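Local coordinates for protein D-aminoacyl-tRNA deacylase (PDB 1YQE) that probably hydrolyses D-aminoacyl-tRNAs to free tRNA and D-amino acids, as a zinc-dependent deacylase that protects the cell from mischarged tRNA, at residues E37-L42 / I48-E53; P201-I206 / F212-N217; R125-R130 / V173-L178; K105-A110 / F223-A228. All blocks are in the same frame, centred on the assembly; numbering follows the deposited sequence.

In the fold
From the N terminus, interaction 1 comes first: it closes the short connection 43-47 and forms the hairpin of strands 38-42 and 47-51 in the eight-stranded mixed sheet. The chain then runs through further strands of that sheet to 105-110, where interaction 4 opens a long loop that ends at 223-228, tying the loop after strand 88-92 to the one before helix 228-238. Interactions 3 and 2 are nested in it, one after the other. Interaction 3 ties the turn after helix 114-125 to helix 167-182; interaction 2 packs helix 201-209 on strand 212-218 of the four-stranded parallel sheet. Interactions 2 and 4 touch, H216 NE2 lying 2.7 Å from A110 O, a probable hydrogen bond.

Interaction 1: residues E37-L42 / I48-E53; sequences EFKLYL and IAETKE
Two acid groups meet where this hairpin opens: E37 OE1 lies 2.8 Å from E53 OE1, so one of them probably holds a proton. The side chains cross at about a right angle. Beyond them the strands run antiparallel. K39 and E50 form a hydrogen-bonded pair, K39 N to E50 O at 3.0 Å and E50 N to K39 O at 2.8 Å; Y41 and I48 form the next. On the face of K39, Y41, I48 and E50, Y41 OH donates to E50 OE2 at 2.8 Å, meeting the oxygen almost head-on, with ring and carboxylate turned 41° apart. The other oxygen of E50 is held by K21 and Q18, and with both oxygens partnered the buried acid would probably favour its charged form. On the other face L40 CD2 rests on A49 CB at 3.7 Å, while the F38 ring lies alongside T51 and takes E37 CG over one face. T51 OG1 accepts from E53 N, an ST turn that ends the strand. Strands 31-35 and 6-11 flank the hairpin; helix 15-24 packs on the Y41 and I48 face, and helix 61-65 on the F38 and A49 face.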
loop_
_atom_site.group_PDB
_atom_site.type_symbol
_atom_site.label_atom_id
_atom_site.label_comp_id
_atom_site.label_asym_id
_atom_site.label_seq_id
_atom_site.Cartn_x
_atom_site.Cartn_y
_atom_site.Cartn_z
ATOM N N GLU A 37 9.038 20.388 -11.118
ATOM C CA GLU A 37 9.391 19.189 -11.866
ATOM C C GLU A 37 8.196 18.283 -12.155
ATOM O O GLU A 37 8.361 17.214 -12.744
ATOM C CB GLU A 37 10.438 18.392 -11.084
ATOM C CG GLU A 37 10.014 18.084 -9.651
ATOM C CD GLU A 37 10.969 17.145 -8.937
ATOM O OE1 GLU A 37 11.105 15.986 -9.382
ATOM O OE2 GLU A 37 11.583 17.565 -7.931
ATOM N N PHE A 38 6.998 18.707 -11.765
ATOM C CA PHE A 38 5.814 17.876 -11.967
ATOM C C PHE A 38 4.773 18.364 -12.965
ATOM O O PHE A 38 4.763 19.521 -13.391
ATOM C CB PHE A 38 5.090 17.648 -10.634
ATOM C CG PHE A 38 5.996 17.290 -9.496
ATOM C CD1 PHE A 38 6.486 18.276 -8.644
ATOM C CD2 PHE A 38 6.358 15.965 -9.267
ATOM C CE1 PHE A 38 7.322 17.948 -7.578
ATOM C CE2 PHE A 38 7.194 15.628 -8.205
ATOM C CZ PHE A 38 7.676 16.622 -7.359
ATOM N N LYS A 39 3.888 17.439 -13.320
ATOM C CA LYS A 39 2.769 17.698 -14.209
ATOM C C LYS A 39 1.577 17.388 -13.312
ATOM O O LYS A 39 1.342 16.235 -12.957
ATOM C CB LYS A 39 2.787 16.747 -15.409
ATOM C CG LYS A 39 3.994 16.911 -16.321
ATOM C CD LYS A 39 4.003 15.879 -17.443
ATOM C CE LYS A 39 2.824 16.060 -18.383
ATOM N NZ LYS A 39 2.847 17.401 -19.029
ATOM N N LEU A 40 0.844 18.421 -12.920
ATOM C CA LEU A 40 -0.301 18.236 -12.041
ATOM C C LEU A 40 -1.618 18.301 -12.797
ATOM O O LEU A 40 -1.777 19.104 -13.713
ATOM C CB LEU A 40 -0.304 19.306 -10.948
ATOM C CG LEU A 40 0.974 19.516 -10.137
ATOM C CD1 LEU A 40 0.753 20.663 -9.159
ATOM C CD2 LEU A 40 1.351 18.237 -9.395
ATOM N N TYR A 41 -2.556 17.445 -12.410
ATOM C CA TYR A 41 -3.877 17.420 -13.021
ATOM C C TYR A 41 -4.844 17.680 -11.879
ATOM O O TYR A 41 -4.913 16.900 -10.927
ATOM C CB TYR A 41 -4.155 16.061 -13.667
ATOM C CG TYR A 41 -3.142 15.668 -14.722
ATOM C CD1 TYR A 41 -1.907 15.126 -14.362
ATOM C CD2 TYR A 41 -3.404 15.863 -16.077
ATOM C CE1 TYR A 41 -0.957 14.789 -15.326
ATOM C CE2 TYR A 41 -2.460 15.530 -17.050
ATOM C CZ TYR A 41 -1.240 14.995 -16.666
ATOM O OH TYR A 41 -0.298 14.663 -17.616
ATOM N N LEU A 42 -5.584 18.780 -11.972
ATOM C CA LEU A 42 -6.510 19.161 -10.918
ATOM C C LEU A 42 -7.984 19.046 -11.278
ATOM O O LEU A 42 -8.381 19.237 -12.428
ATOM C CB LEU A 42 -6.222 20.597 -10.485
ATOM C CG LEU A 42 -4.757 20.932 -10.204
ATOM C CD1 LEU A 42 -4.594 22.439 -10.063
ATOM C CD2 LEU A 42 -4.305 20.209 -8.951
ATOM N N ILE A 48 -3.976 14.374 -9.375
ATOM C CA ILE A 48 -3.065 13.435 -10.020
ATOM C C ILE A 48 -1.756 14.187 -10.243
ATOM O O ILE A 48 -1.762 15.348 -10.658
ATOM C CB ILE A 48 -3.572 12.951 -11.397
ATOM C CG1 ILE A 48 -4.899 12.205 -11.253
ATOM C CG2 ILE A 48 -2.523 12.030 -12.032
ATOM C CD1 ILE A 48 -5.493 11.743 -12.581
ATOM N N ALA A 49 -0.636 13.536 -9.960
ATOM C CA ALA A 49 0.659 14.171 -10.153
ATOM C C ALA A 49 1.580 13.226 -10.903
ATOM O O ALA A 49 1.669 12.038 -10.584
ATOM C CB ALA A 49 1.275 14.552 -8.811
ATOM N N GLU A 50 2.263 13.769 -11.903
ATOM C CA GLU A 50 3.182 12.995 -12.713
ATOM C C GLU A 50 4.590 13.508 -12.436
ATOM O O GLU A 50 4.819 14.717 -12.378
ATOM C CB GLU A 50 2.823 13.170 -14.189
ATOM C CG GLU A 50 3.214 12.015 -15.078
ATOM C CD GLU A 50 2.442 12.011 -16.388
ATOM O OE1 GLU A 50 2.652 11.087 -17.197
ATOM O OE2 GLU A 50 1.624 12.931 -16.607
ATOM N N THR A 51 5.524 12.585 -12.244
ATOM C CA THR A 51 6.910 12.941 -11.970
ATOM C C THR A 51 7.816 12.104 -12.862
ATOM O O THR A 51 7.438 11.012 -13.282
ATOM C CB THR A 51 7.276 12.670 -10.497
ATOM O OG1 THR A 51 8.634 13.057 -10.263
ATOM C CG2 THR A 51 7.120 11.185 -10.171
ATOM N N LYS A 52 9.004 12.618 -13.160
ATOM C CA LYS A 52 9.947 11.892 -13.998
ATOM C C LYS A 52 10.822 10.988 -13.142
ATOM O O LYS A 52 11.615 10.205 -13.655
ATOM C CB LYS A 52 10.819 12.867 -14.803
ATOM C CG LYS A 52 10.063 13.587 -15.921
ATOM C CD LYS A 52 11.001 14.311 -16.887
ATOM C CE LYS A 52 11.627 15.546 -16.253
ATOM N NZ LYS A 52 10.605 16.585 -15.946
ATOM N N GLU A 53 10.662 11.094 -11.831
ATOM C CA GLU A 53 11.440 10.278 -10.907
ATOM C C GLU A 53 10.921 8.852 -10.814
ATOM O O GLU A 53 9.727 8.594 -10.985
ATOM C CB GLU A 53 11.403 10.876 -9.504
ATOM C CG GLU A 53 11.912 12.294 -9.388
ATOM C CD GLU A 53 11.797 12.811 -7.971
ATOM O OE1 GLU A 53 12.152 13.983 -7.729
ATOM O OE2 GLU A 53 11.350 12.041 -7.097
#

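Interaction 2: residues P201-I206 / F212-N217; sequences PRQTEI and FTFGHN
Apolar contacts between I206, Q203 and two phenylalanines make up most of this buried interface. The CG2 branch of I206 touches both F212 CB and F214 CE2, each at 3.6 Å, the two lying roughly at right angles about it. I206 CB meets the F214 ring in plane at its edge. A CH-pi contact adds to this: Q203 CG sits over one face of the F214 ring, 3.9 Å from its centroid and offset toward the rim. Helix 201-209 is the crossover connection of a beta-alpha-beta unit, linking the adjacent parallel strands 189-194 and 212-218, and here it packs on an outermost strand. The one hydrogen bond across joins two side-chain amides: Q203 NE2 donates to N217 OD1 at 3.2 Å, reaching it from above the carbonyl plane. The two amides are turned 81° apart. A bend at chi2 (95°) swings the Q203 amide past the ring to N217, and the same NE2 also bonds to G195 O.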
loop_
_atom_site.group_PDB
_atom_site.type_symbol
_atom_site.label_atom_id
_atom_site.label_comp_id
_atom_site.label_asym_id
_atom_site.label_seq_id
_atom_site.Cartn_x
_atom_site.Cartn_y
_atom_site.Cartn_z
ATOM N N PRO A 201 0.186 -14.410 2.258
ATOM C CA PRO A 201 -1.040 -15.187 2.028
ATOM C C PRO A 201 -2.127 -14.974 3.085
ATOM O O PRO A 201 -3.288 -14.708 2.754
ATOM C CB PRO A 201 -0.539 -16.633 2.022
ATOM C CG PRO A 201 0.885 -16.514 1.596
ATOM C CD PRO A 201 1.359 -15.296 2.344
ATOM N N ARG A 202 -1.757 -15.102 4.355
ATOM C CA ARG A 202 -2.721 -14.930 5.440
ATOM C C ARG A 202 -3.288 -13.514 5.415
ATOM O O ARG A 202 -4.508 -13.323 5.443
ATOM C CB ARG A 202 -2.066 -15.196 6.804
ATOM C CG ARG A 202 -1.451 -16.592 6.987
ATOM C CD ARG A 202 -2.500 -17.703 7.046
ATOM N NE ARG A 202 -3.054 -18.020 5.733
ATOM C CZ ARG A 202 -2.369 -18.593 4.748
ATOM N NH1 ARG A 202 -1.093 -18.919 4.918
ATOM N NH2 ARG A 202 -2.957 -18.837 3.587
ATOM N N GLN A 203 -2.402 -12.524 5.355
ATOM C CA GLN A 203 -2.826 -11.125 5.333
ATOM C C GLN A 203 -3.725 -10.812 4.136
ATOM O O GLN A 203 -4.653 -10.014 4.243
ATOM C CB GLN A 203 -1.606 -10.197 5.332
ATOM C CG GLN A 203 -0.763 -10.289 6.600
ATOM C CD GLN A 203 0.399 -11.256 6.464
ATOM O OE1 GLN A 203 0.246 -12.363 5.950
ATOM N NE2 GLN A 203 1.571 -10.840 6.935
ATOM N N THR A 204 -3.451 -11.440 3.000
ATOM C CA THR A 204 -4.265 -11.232 1.805
ATOM C C THR A 204 -5.696 -11.728 2.053
ATOM O O THR A 204 -6.668 -11.062 1.691
ATOM C CB THR A 204 -3.668 -11.985 0.588
ATOM O OG1 THR A 204 -2.408 -11.397 0.240
ATOM C CG2 THR A 204 -4.603 -11.911 -0.614
ATOM N N GLU A 205 -5.824 -12.899 2.673
ATOM C CA GLU A 205 -7.141 -13.463 2.966
ATOM C C GLU A 205 -7.858 -12.561 3.975
ATOM O O GLU A 205 -9.068 -12.337 3.884
ATOM C CB GLU A 205 -6.989 -14.876 3.538
ATOM C CG GLU A 205 -6.137 -15.786 2.671
ATOM C CD GLU A 205 -5.829 -17.120 3.328
ATOM O OE1 GLU A 205 -5.589 -17.142 4.553
ATOM O OE2 GLU A 205 -5.812 -18.146 2.615
ATOM N N ILE A 206 -7.102 -12.035 4.932
ATOM C CA ILE A 206 -7.675 -11.154 5.938
ATOM C C ILE A 206 -8.169 -9.859 5.285
ATOM O O ILE A 206 -9.233 -9.342 5.644
ATOM C CB ILE A 206 -6.640 -10.853 7.068
ATOM C CG1 ILE A 206 -6.481 -12.102 7.949
ATOM C CG2 ILE A 206 -7.098 -9.652 7.919
ATOM C CD1 ILE A 206 -5.348 -12.031 8.965
ATOM N N PHE A 212 -10.541 -6.367 9.095
ATOM C CA PHE A 212 -9.184 -5.924 9.388
ATOM C C PHE A 212 -8.430 -5.440 8.165
ATOM O O PHE A 212 -8.602 -5.953 7.056
ATOM C CB PHE A 212 -8.368 -7.058 10.015
ATOM C CG PHE A 212 -8.261 -6.985 11.507
ATOM C CD1 PHE A 212 -9.243 -7.545 12.320
ATOM C CD2 PHE A 212 -7.161 -6.371 12.102
ATOM C CE1 PHE A 212 -9.132 -7.503 13.708
ATOM C CE2 PHE A 212 -7.037 -6.322 13.492
ATOM C CZ PHE A 212 -8.027 -6.891 14.297
ATOM N N THR A 213 -7.581 -4.444 8.380
ATOM C CA THR A 213 -6.748 -3.923 7.317
ATOM C C THR A 213 -5.356 -3.887 7.923
ATOM O O THR A 213 -5.198 -4.118 9.119
ATOM C CB THR A 213 -7.159 -2.505 6.878
ATOM O OG1 THR A 213 -6.352 -2.117 5.760
ATOM C CG2 THR A 213 -6.959 -1.487 8.012
ATOM N N PHE A 214 -4.357 -3.610 7.096
ATOM C CA PHE A 214 -2.976 -3.569 7.556
ATOM C C PHE A 214 -2.305 -2.261 7.199
ATOM O O PHE A 214 -2.717 -1.566 6.272
ATOM C CB PHE A 214 -2.169 -4.701 6.908
ATOM C CG PHE A 214 -2.566 -6.074 7.363
ATOM C CD1 PHE A 214 -1.973 -6.645 8.483
ATOM C CD2 PHE A 214 -3.558 -6.782 6.695
ATOM C CE1 PHE A 214 -2.362 -7.903 8.939
ATOM C CE2 PHE A 214 -3.959 -8.039 7.137
ATOM C CZ PHE A 214 -3.361 -8.605 8.263
ATOM N N GLY A 215 -1.278 -1.929 7.972
ATOM C CA GLY A 215 -0.483 -0.754 7.699
ATOM C C GLY A 215 0.761 -1.375 7.085
ATOM O O GLY A 215 0.896 -1.454 5.865
ATOM N N HIS A 216 1.660 -1.851 7.937
ATOM C CA HIS A 216 2.880 -2.492 7.465
ATOM C C HIS A 216 2.784 -3.993 7.695
ATOM O O HIS A 216 1.974 -4.457 8.501
ATOM C CB HIS A 216 4.097 -1.904 8.185
ATOM C CG HIS A 216 4.549 -0.599 7.608
ATOM N ND1 HIS A 216 5.149 -0.506 6.371
ATOM C CD2 HIS A 216 4.429 0.670 8.065
ATOM C CE1 HIS A 216 5.380 0.763 6.090
ATOM N NE2 HIS A 216 4.950 1.498 7.100
ATOM N N ASN A 217 3.596 -4.739 6.957
ATOM C CA ASN A 217 3.638 -6.195 7.043
ATOM C C ASN A 217 5.088 -6.599 6.848
ATOM O O ASN A 217 5.747 -6.111 5.936
ATOM C CB ASN A 217 2.791 -6.833 5.939
ATOM C CG ASN A 217 1.360 -7.082 6.366
ATOM O OD1 ASN A 217 1.113 -7.739 7.375
ATOM N ND2 ASN A 217 0.404 -6.577 5.586
#

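Interaction 3: residues R125-R130 / V173-L178; sequences RERLDR and VAEAML
R127 reaches E175 across the contact, its chain extended from CG to NE (chi3 172°). Its NE gives a short bond to E175 OE1, 2.7 Å long with an N-H...O angle of 159°. The oxygen lies close to the guanidinium plane, whereas the nitrogen comes from above the carboxylate, and the two flat groups stand 86° apart. One guanidinium face lies over the helix backbone at E175 O and A176 N. Both terminal nitrogens have partners outside: NH2 makes a salt bridge to D179 and NH1 a hydrogen bond to A123 O. The chain has by then left helix 114-125, and the turn leading to strand 135-138 is thus pinned to helix 167-182. Three residues on, R130 bends at chi3 and crosses E175 at about a right angle. Its NH1 meets E175 OE2 at 3.3 Å, a longer, more bent hydrogen bond within a salt bridge. A water joins the pair a second time, accepting from R130 NH1 at 2.7 Å and donating to E175 OE1 at 2.8 Å. R130 also pairs with E168 and E171; the positive charges of R127 and R130 would probably offset the closeness of E171 OE2 to E175 OE2.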
loop_
_atom_site.group_PDB
_atom_site.type_symbol
_atom_site.label_atom_id
_atom_site.label_comp_id
_atom_site.label_asym_id
_atom_site.label_seq_id
_atom_site.Cartn_x
_atom_site.Cartn_y
_atom_site.Cartn_z
ATOM N N ARG A 125 -11.995 -6.357 -5.281
ATOM C CA ARG A 125 -12.587 -7.679 -5.144
ATOM C C ARG A 125 -13.912 -7.738 -5.908
ATOM O O ARG A 125 -14.214 -8.720 -6.580
ATOM C CB ARG A 125 -12.836 -7.990 -3.671
ATOM C CG ARG A 125 -13.202 -9.446 -3.386
ATOM C CD ARG A 125 -13.722 -9.611 -1.961
ATOM N NE ARG A 125 -15.059 -9.042 -1.815
ATOM C CZ ARG A 125 -15.735 -8.981 -0.669
ATOM N NH1 ARG A 125 -15.205 -9.450 0.452
ATOM N NH2 ARG A 125 -16.951 -8.452 -0.649
ATOM N N GLU A 126 -14.688 -6.667 -5.798
ATOM C CA GLU A 126 -15.983 -6.573 -6.456
ATOM C C GLU A 126 -15.889 -6.645 -7.985
ATOM O O GLU A 126 -16.854 -7.019 -8.653
ATOM C CB GLU A 126 -16.660 -5.264 -6.038
ATOM C CG GLU A 126 -18.121 -5.152 -6.410
ATOM C CD GLU A 126 -18.739 -3.851 -5.926
ATOM O OE1 GLU A 126 -19.966 -3.678 -6.083
ATOM O OE2 GLU A 126 -17.995 -3.000 -5.390
ATOM N N ARG A 127 -14.725 -6.303 -8.533
ATOM C CA ARG A 127 -14.525 -6.295 -9.980
ATOM C C ARG A 127 -13.544 -7.340 -10.510
ATOM O O ARG A 127 -13.363 -7.455 -11.724
ATOM C CB ARG A 127 -14.011 -4.925 -10.426
ATOM C CG ARG A 127 -14.884 -3.744 -10.080
ATOM C CD ARG A 127 -14.181 -2.468 -10.507
ATOM N NE ARG A 127 -15.025 -1.288 -10.382
ATOM C CZ ARG A 127 -15.357 -0.714 -9.233
ATOM N NH1 ARG A 127 -14.916 -1.210 -8.084
ATOM N NH2 ARG A 127 -16.137 0.359 -9.235
ATOM N N LEU A 128 -12.908 -8.088 -9.618
ATOM C CA LEU A 128 -11.913 -9.078 -10.025
ATOM C C LEU A 128 -12.342 -10.069 -11.106
ATOM O O LEU A 128 -11.512 -10.508 -11.905
ATOM C CB LEU A 128 -11.403 -9.855 -8.807
ATOM C CG LEU A 128 -10.413 -9.151 -7.873
ATOM C CD1 LEU A 128 -10.063 -10.077 -6.726
ATOM C CD2 LEU A 128 -9.153 -8.773 -8.635
ATOM N N ASP A 129 -13.623 -10.426 -11.142
ATOM C CA ASP A 129 -14.087 -11.385 -12.141
ATOM C C ASP A 129 -14.092 -10.850 -13.571
ATOM O O ASP A 129 -14.319 -11.604 -14.520
ATOM C CB ASP A 129 -15.468 -11.918 -11.768
ATOM C CG ASP A 129 -15.432 -12.805 -10.539
ATOM O OD1 ASP A 129 -14.576 -13.713 -10.490
ATOM O OD2 ASP A 129 -16.259 -12.604 -9.628
ATOM N N ARG A 130 -13.838 -9.555 -13.727
ATOM C CA ARG A 130 -13.781 -8.954 -15.054
ATOM C C ARG A 130 -12.477 -9.370 -15.729
ATOM O O ARG A 130 -12.384 -9.394 -16.957
ATOM C CB ARG A 130 -13.853 -7.428 -14.971
ATOM C CG ARG A 130 -15.265 -6.869 -14.813
ATOM C CD ARG A 130 -15.242 -5.354 -14.881
ATOM N NE ARG A 130 -14.533 -4.890 -16.071
ATOM C CZ ARG A 130 -14.100 -3.647 -16.252
ATOM N NH1 ARG A 130 -14.300 -2.725 -15.318
ATOM N NH2 ARG A 130 -13.450 -3.330 -17.362
ATOM N N VAL A 173 -8.124 -1.082 -12.048
ATOM C CA VAL A 173 -7.422 -0.476 -10.923
ATOM C C VAL A 173 -7.915 0.954 -10.710
ATOM O O VAL A 173 -8.148 1.377 -9.575
ATOM C CB VAL A 173 -5.895 -0.430 -11.162
ATOM C CG1 VAL A 173 -5.229 0.503 -10.135
ATOM C CG2 VAL A 173 -5.313 -1.828 -11.051
ATOM N N ALA A 174 -8.071 1.690 -11.807
ATOM C CA ALA A 174 -8.533 3.072 -11.734
ATOM C C ALA A 174 -9.911 3.153 -11.088
ATOM O O ALA A 174 -10.160 4.029 -10.262
ATOM C CB ALA A 174 -8.566 3.697 -13.123
ATOM N N GLU A 175 -10.805 2.244 -11.462
ATOM C CA GLU A 175 -12.150 2.238 -10.891
ATOM C C GLU A 175 -12.102 1.928 -9.402
ATOM O O GLU A 175 -12.814 2.548 -8.611
ATOM C CB GLU A 175 -13.040 1.207 -11.587
ATOM C CG GLU A 175 -13.623 1.669 -12.912
ATOM C CD GLU A 175 -14.639 0.689 -13.469
ATOM O OE1 GLU A 175 -15.439 0.146 -12.678
ATOM O OE2 GLU A 175 -14.649 0.472 -14.696
ATOM N N ALA A 176 -11.270 0.961 -9.023
ATOM C CA ALA A 176 -11.152 0.596 -7.620
ATOM C C ALA A 176 -10.594 1.781 -6.840
ATOM O O ALA A 176 -11.027 2.044 -5.721
ATOM C CB ALA A 176 -10.257 -0.633 -7.460
ATOM N N MET A 177 -9.648 2.504 -7.436
ATOM C CA MET A 177 -9.077 3.673 -6.777
ATOM C C MET A 177 -10.137 4.750 -6.569
ATOM O O MET A 177 -10.202 5.362 -5.505
ATOM C CB MET A 177 -7.938 4.272 -7.599
ATOM C CG MET A 177 -6.661 3.464 -7.633
ATOM S SD MET A 177 -5.387 4.393 -8.524
ATOM C CE MET A 177 -4.396 4.973 -7.194
ATOM N N LEU A 178 -10.957 4.993 -7.586
ATOM C CA LEU A 178 -11.992 6.011 -7.462
ATOM C C LEU A 178 -12.947 5.659 -6.326
ATOM O O LEU A 178 -13.359 6.536 -5.574
ATOM C CB LEU A 178 -12.767 6.167 -8.775
ATOM C CG LEU A 178 -13.805 7.297 -8.806
ATOM C CD1 LEU A 178 -13.148 8.624 -8.436
ATOM C CD2 LEU A 178 -14.426 7.383 -10.194
HETATM O O HOH W 1 -15.869 -2.560 -13.126
#

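Interaction 4: residues K105-A110 / F223-A228; sequences KPYSLA and FEHLTA
Y107 and H225 carry this contact between two loops, and the close part of it is small. The edge of the tyrosine ring comes up to the backbone of the other loop, with Y107 CE1 3.3 Å from H225 O and that oxygen near the ring plane. The phenol oxygen lies alongside the histidine side chain: Y107 OH is 3.6 Å from H225 CB and 3.3 Å from H225 ND1. The two side chains cross at about a right angle. Y107 has positive backbone angles (phi 43°, psi 41°), a left-handed conformation, and CG set beside its backbone N (chi1 -61°) carries the ring toward H225. The loose side is that of the exposed H225. Only 95 Å² is buried in all, and the backbones stay well apart, Y107 CA being 8.9 Å from L226 CA. Firmer packing surrounds L109, which rests on F218 and helix 228-238, and L226, which meets F218 and I257. T227 is the N-cap of helix 228-238, its OG1 accepting from F230 N. The contact is thus a surface bridge between the loop after strand 88-92 and the connection from strand 212-218 to helix 228-238 in the parallel alpha/beta part of the fold.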
loop_
_atom_site.group_PDB
_atom_site.type_symbol
_atom_site.label_atom_id
_atom_site.label_comp_id
_atom_site.label_asym_id
_atom_site.label_seq_id
_atom_site.Cartn_x
_atom_site.Cartn_y
_atom_site.Cartn_z
ATOM N N LYS A 105 15.858 4.457 2.864
ATOM C CA LYS A 105 16.901 4.277 3.870
ATOM C C LYS A 105 16.632 3.047 4.731
ATOM O O LYS A 105 15.485 2.620 4.890
ATOM C CB LYS A 105 16.963 5.514 4.769
ATOM C CG LYS A 105 17.186 6.814 4.015
ATOM C CD LYS A 105 17.132 8.007 4.958
ATOM C CE LYS A 105 17.618 9.278 4.280
ATOM N NZ LYS A 105 16.851 9.602 3.039
ATOM N N PRO A 106 17.692 2.464 5.313
ATOM C CA PRO A 106 17.516 1.279 6.159
ATOM C C PRO A 106 16.628 1.593 7.360
ATOM O O PRO A 106 16.567 2.738 7.810
ATOM C CB PRO A 106 18.944 0.943 6.591
ATOM C CG PRO A 106 19.782 1.491 5.477
ATOM C CD PRO A 106 19.117 2.808 5.181
ATOM N N TYR A 107 15.935 0.575 7.862
ATOM C CA TYR A 107 15.080 0.720 9.034
ATOM C C TYR A 107 14.229 1.980 9.045
ATOM O O TYR A 107 14.073 2.622 10.084
ATOM C CB TYR A 107 15.941 0.672 10.298
ATOM C CG TYR A 107 16.689 -0.634 10.445
ATOM C CD1 TYR A 107 16.025 -1.798 10.836
ATOM C CD2 TYR A 107 18.047 -0.719 10.141
ATOM C CE1 TYR A 107 16.694 -3.017 10.918
ATOM C CE2 TYR A 107 18.724 -1.935 10.218
ATOM C CZ TYR A 107 18.042 -3.076 10.607
ATOM O OH TYR A 107 18.703 -4.283 10.686
ATOM N N SER A 108 13.680 2.329 7.887
ATOM C CA SER A 108 12.827 3.505 7.758
ATOM C C SER A 108 11.536 3.056 7.072
ATOM O O SER A 108 11.569 2.300 6.104
ATOM C CB SER A 108 13.532 4.578 6.929
ATOM O OG SER A 108 12.806 5.794 6.951
ATOM N N LEU A 109 10.405 3.524 7.580
ATOM C CA LEU A 109 9.106 3.140 7.043
ATOM C C LEU A 109 8.277 4.331 6.582
ATOM O O LEU A 109 8.309 5.391 7.200
ATOM C CB LEU A 109 8.320 2.378 8.115
ATOM C CG LEU A 109 8.929 1.103 8.712
ATOM C CD1 LEU A 109 8.119 0.661 9.929
ATOM C CD2 LEU A 109 8.956 0.012 7.647
ATOM N N ALA A 110 7.532 4.151 5.496
ATOM C CA ALA A 110 6.670 5.214 5.000
ATOM C C ALA A 110 5.361 5.143 5.779
ATOM O O ALA A 110 4.979 4.085 6.279
ATOM C CB ALA A 110 6.407 5.029 3.508
ATOM N N PHE A 223 12.715 -11.342 9.857
ATOM C CA PHE A 223 12.756 -11.720 11.276
ATOM C C PHE A 223 14.036 -11.394 12.046
ATOM O O PHE A 223 13.977 -10.796 13.119
ATOM C CB PHE A 223 12.465 -13.218 11.463
ATOM C CG PHE A 223 11.032 -13.616 11.206
ATOM C CD1 PHE A 223 10.046 -12.659 10.982
ATOM C CD2 PHE A 223 10.670 -14.963 11.202
ATOM C CE1 PHE A 223 8.722 -13.035 10.758
ATOM C CE2 PHE A 223 9.349 -15.353 10.979
ATOM C CZ PHE A 223 8.373 -14.385 10.757
ATOM N N GLU A 224 15.180 -11.798 11.503
ATOM C CA GLU A 224 16.469 -11.581 12.158
ATOM C C GLU A 224 16.876 -10.124 12.322
ATOM O O GLU A 224 17.713 -9.798 13.166
ATOM C CB GLU A 224 17.582 -12.307 11.400
ATOM C CG GLU A 224 17.449 -13.819 11.330
ATOM C CD GLU A 224 16.254 -14.275 10.506
ATOM O OE1 GLU A 224 15.905 -13.585 9.524
ATOM O OE2 GLU A 224 15.679 -15.337 10.837
ATOM N N HIS A 225 16.291 -9.246 11.518
ATOM C CA HIS A 225 16.624 -7.830 11.575
ATOM C C HIS A 225 15.594 -6.976 12.299
ATOM O O HIS A 225 15.813 -5.785 12.509
ATOM C CB HIS A 225 16.840 -7.295 10.161
ATOM C CG HIS A 225 18.085 -7.809 9.508
ATOM N ND1 HIS A 225 19.348 -7.426 9.910
ATOM C CD2 HIS A 225 18.263 -8.683 8.491
ATOM C CE1 HIS A 225 20.250 -8.040 9.165
ATOM N NE2 HIS A 225 19.617 -8.808 8.297
ATOM N N LEU A 226 14.472 -7.580 12.674
ATOM C CA LEU A 226 13.427 -6.852 13.385
ATOM C C LEU A 226 13.804 -6.706 14.850
ATOM O O LEU A 226 14.452 -7.579 15.419
ATOM C CB LEU A 226 12.096 -7.602 13.314
ATOM C CG LEU A 226 11.364 -7.801 11.990
ATOM C CD1 LEU A 226 10.162 -8.703 12.246
ATOM C CD2 LEU A 226 10.916 -6.456 11.415
ATOM N N THR A 227 13.401 -5.593 15.455
ATOM C CA THR A 227 13.643 -5.357 16.873
ATOM C C THR A 227 12.298 -4.959 17.464
ATOM O O THR A 227 11.390 -4.570 16.732
ATOM C CB THR A 227 14.644 -4.212 17.115
ATOM O OG1 THR A 227 14.133 -3.001 16.547
ATOM C CG2 THR A 227 15.999 -4.548 16.491
ATOM N N ALA A 228 12.161 -5.066 18.778
ATOM C CA ALA A 228 10.913 -4.695 19.418
ATOM C C ALA A 228 10.625 -3.217 19.161
ATOM O O ALA A 228 9.479 -2.841 18.925
ATOM C CB ALA A 228 10.986 -4.967 20.913
#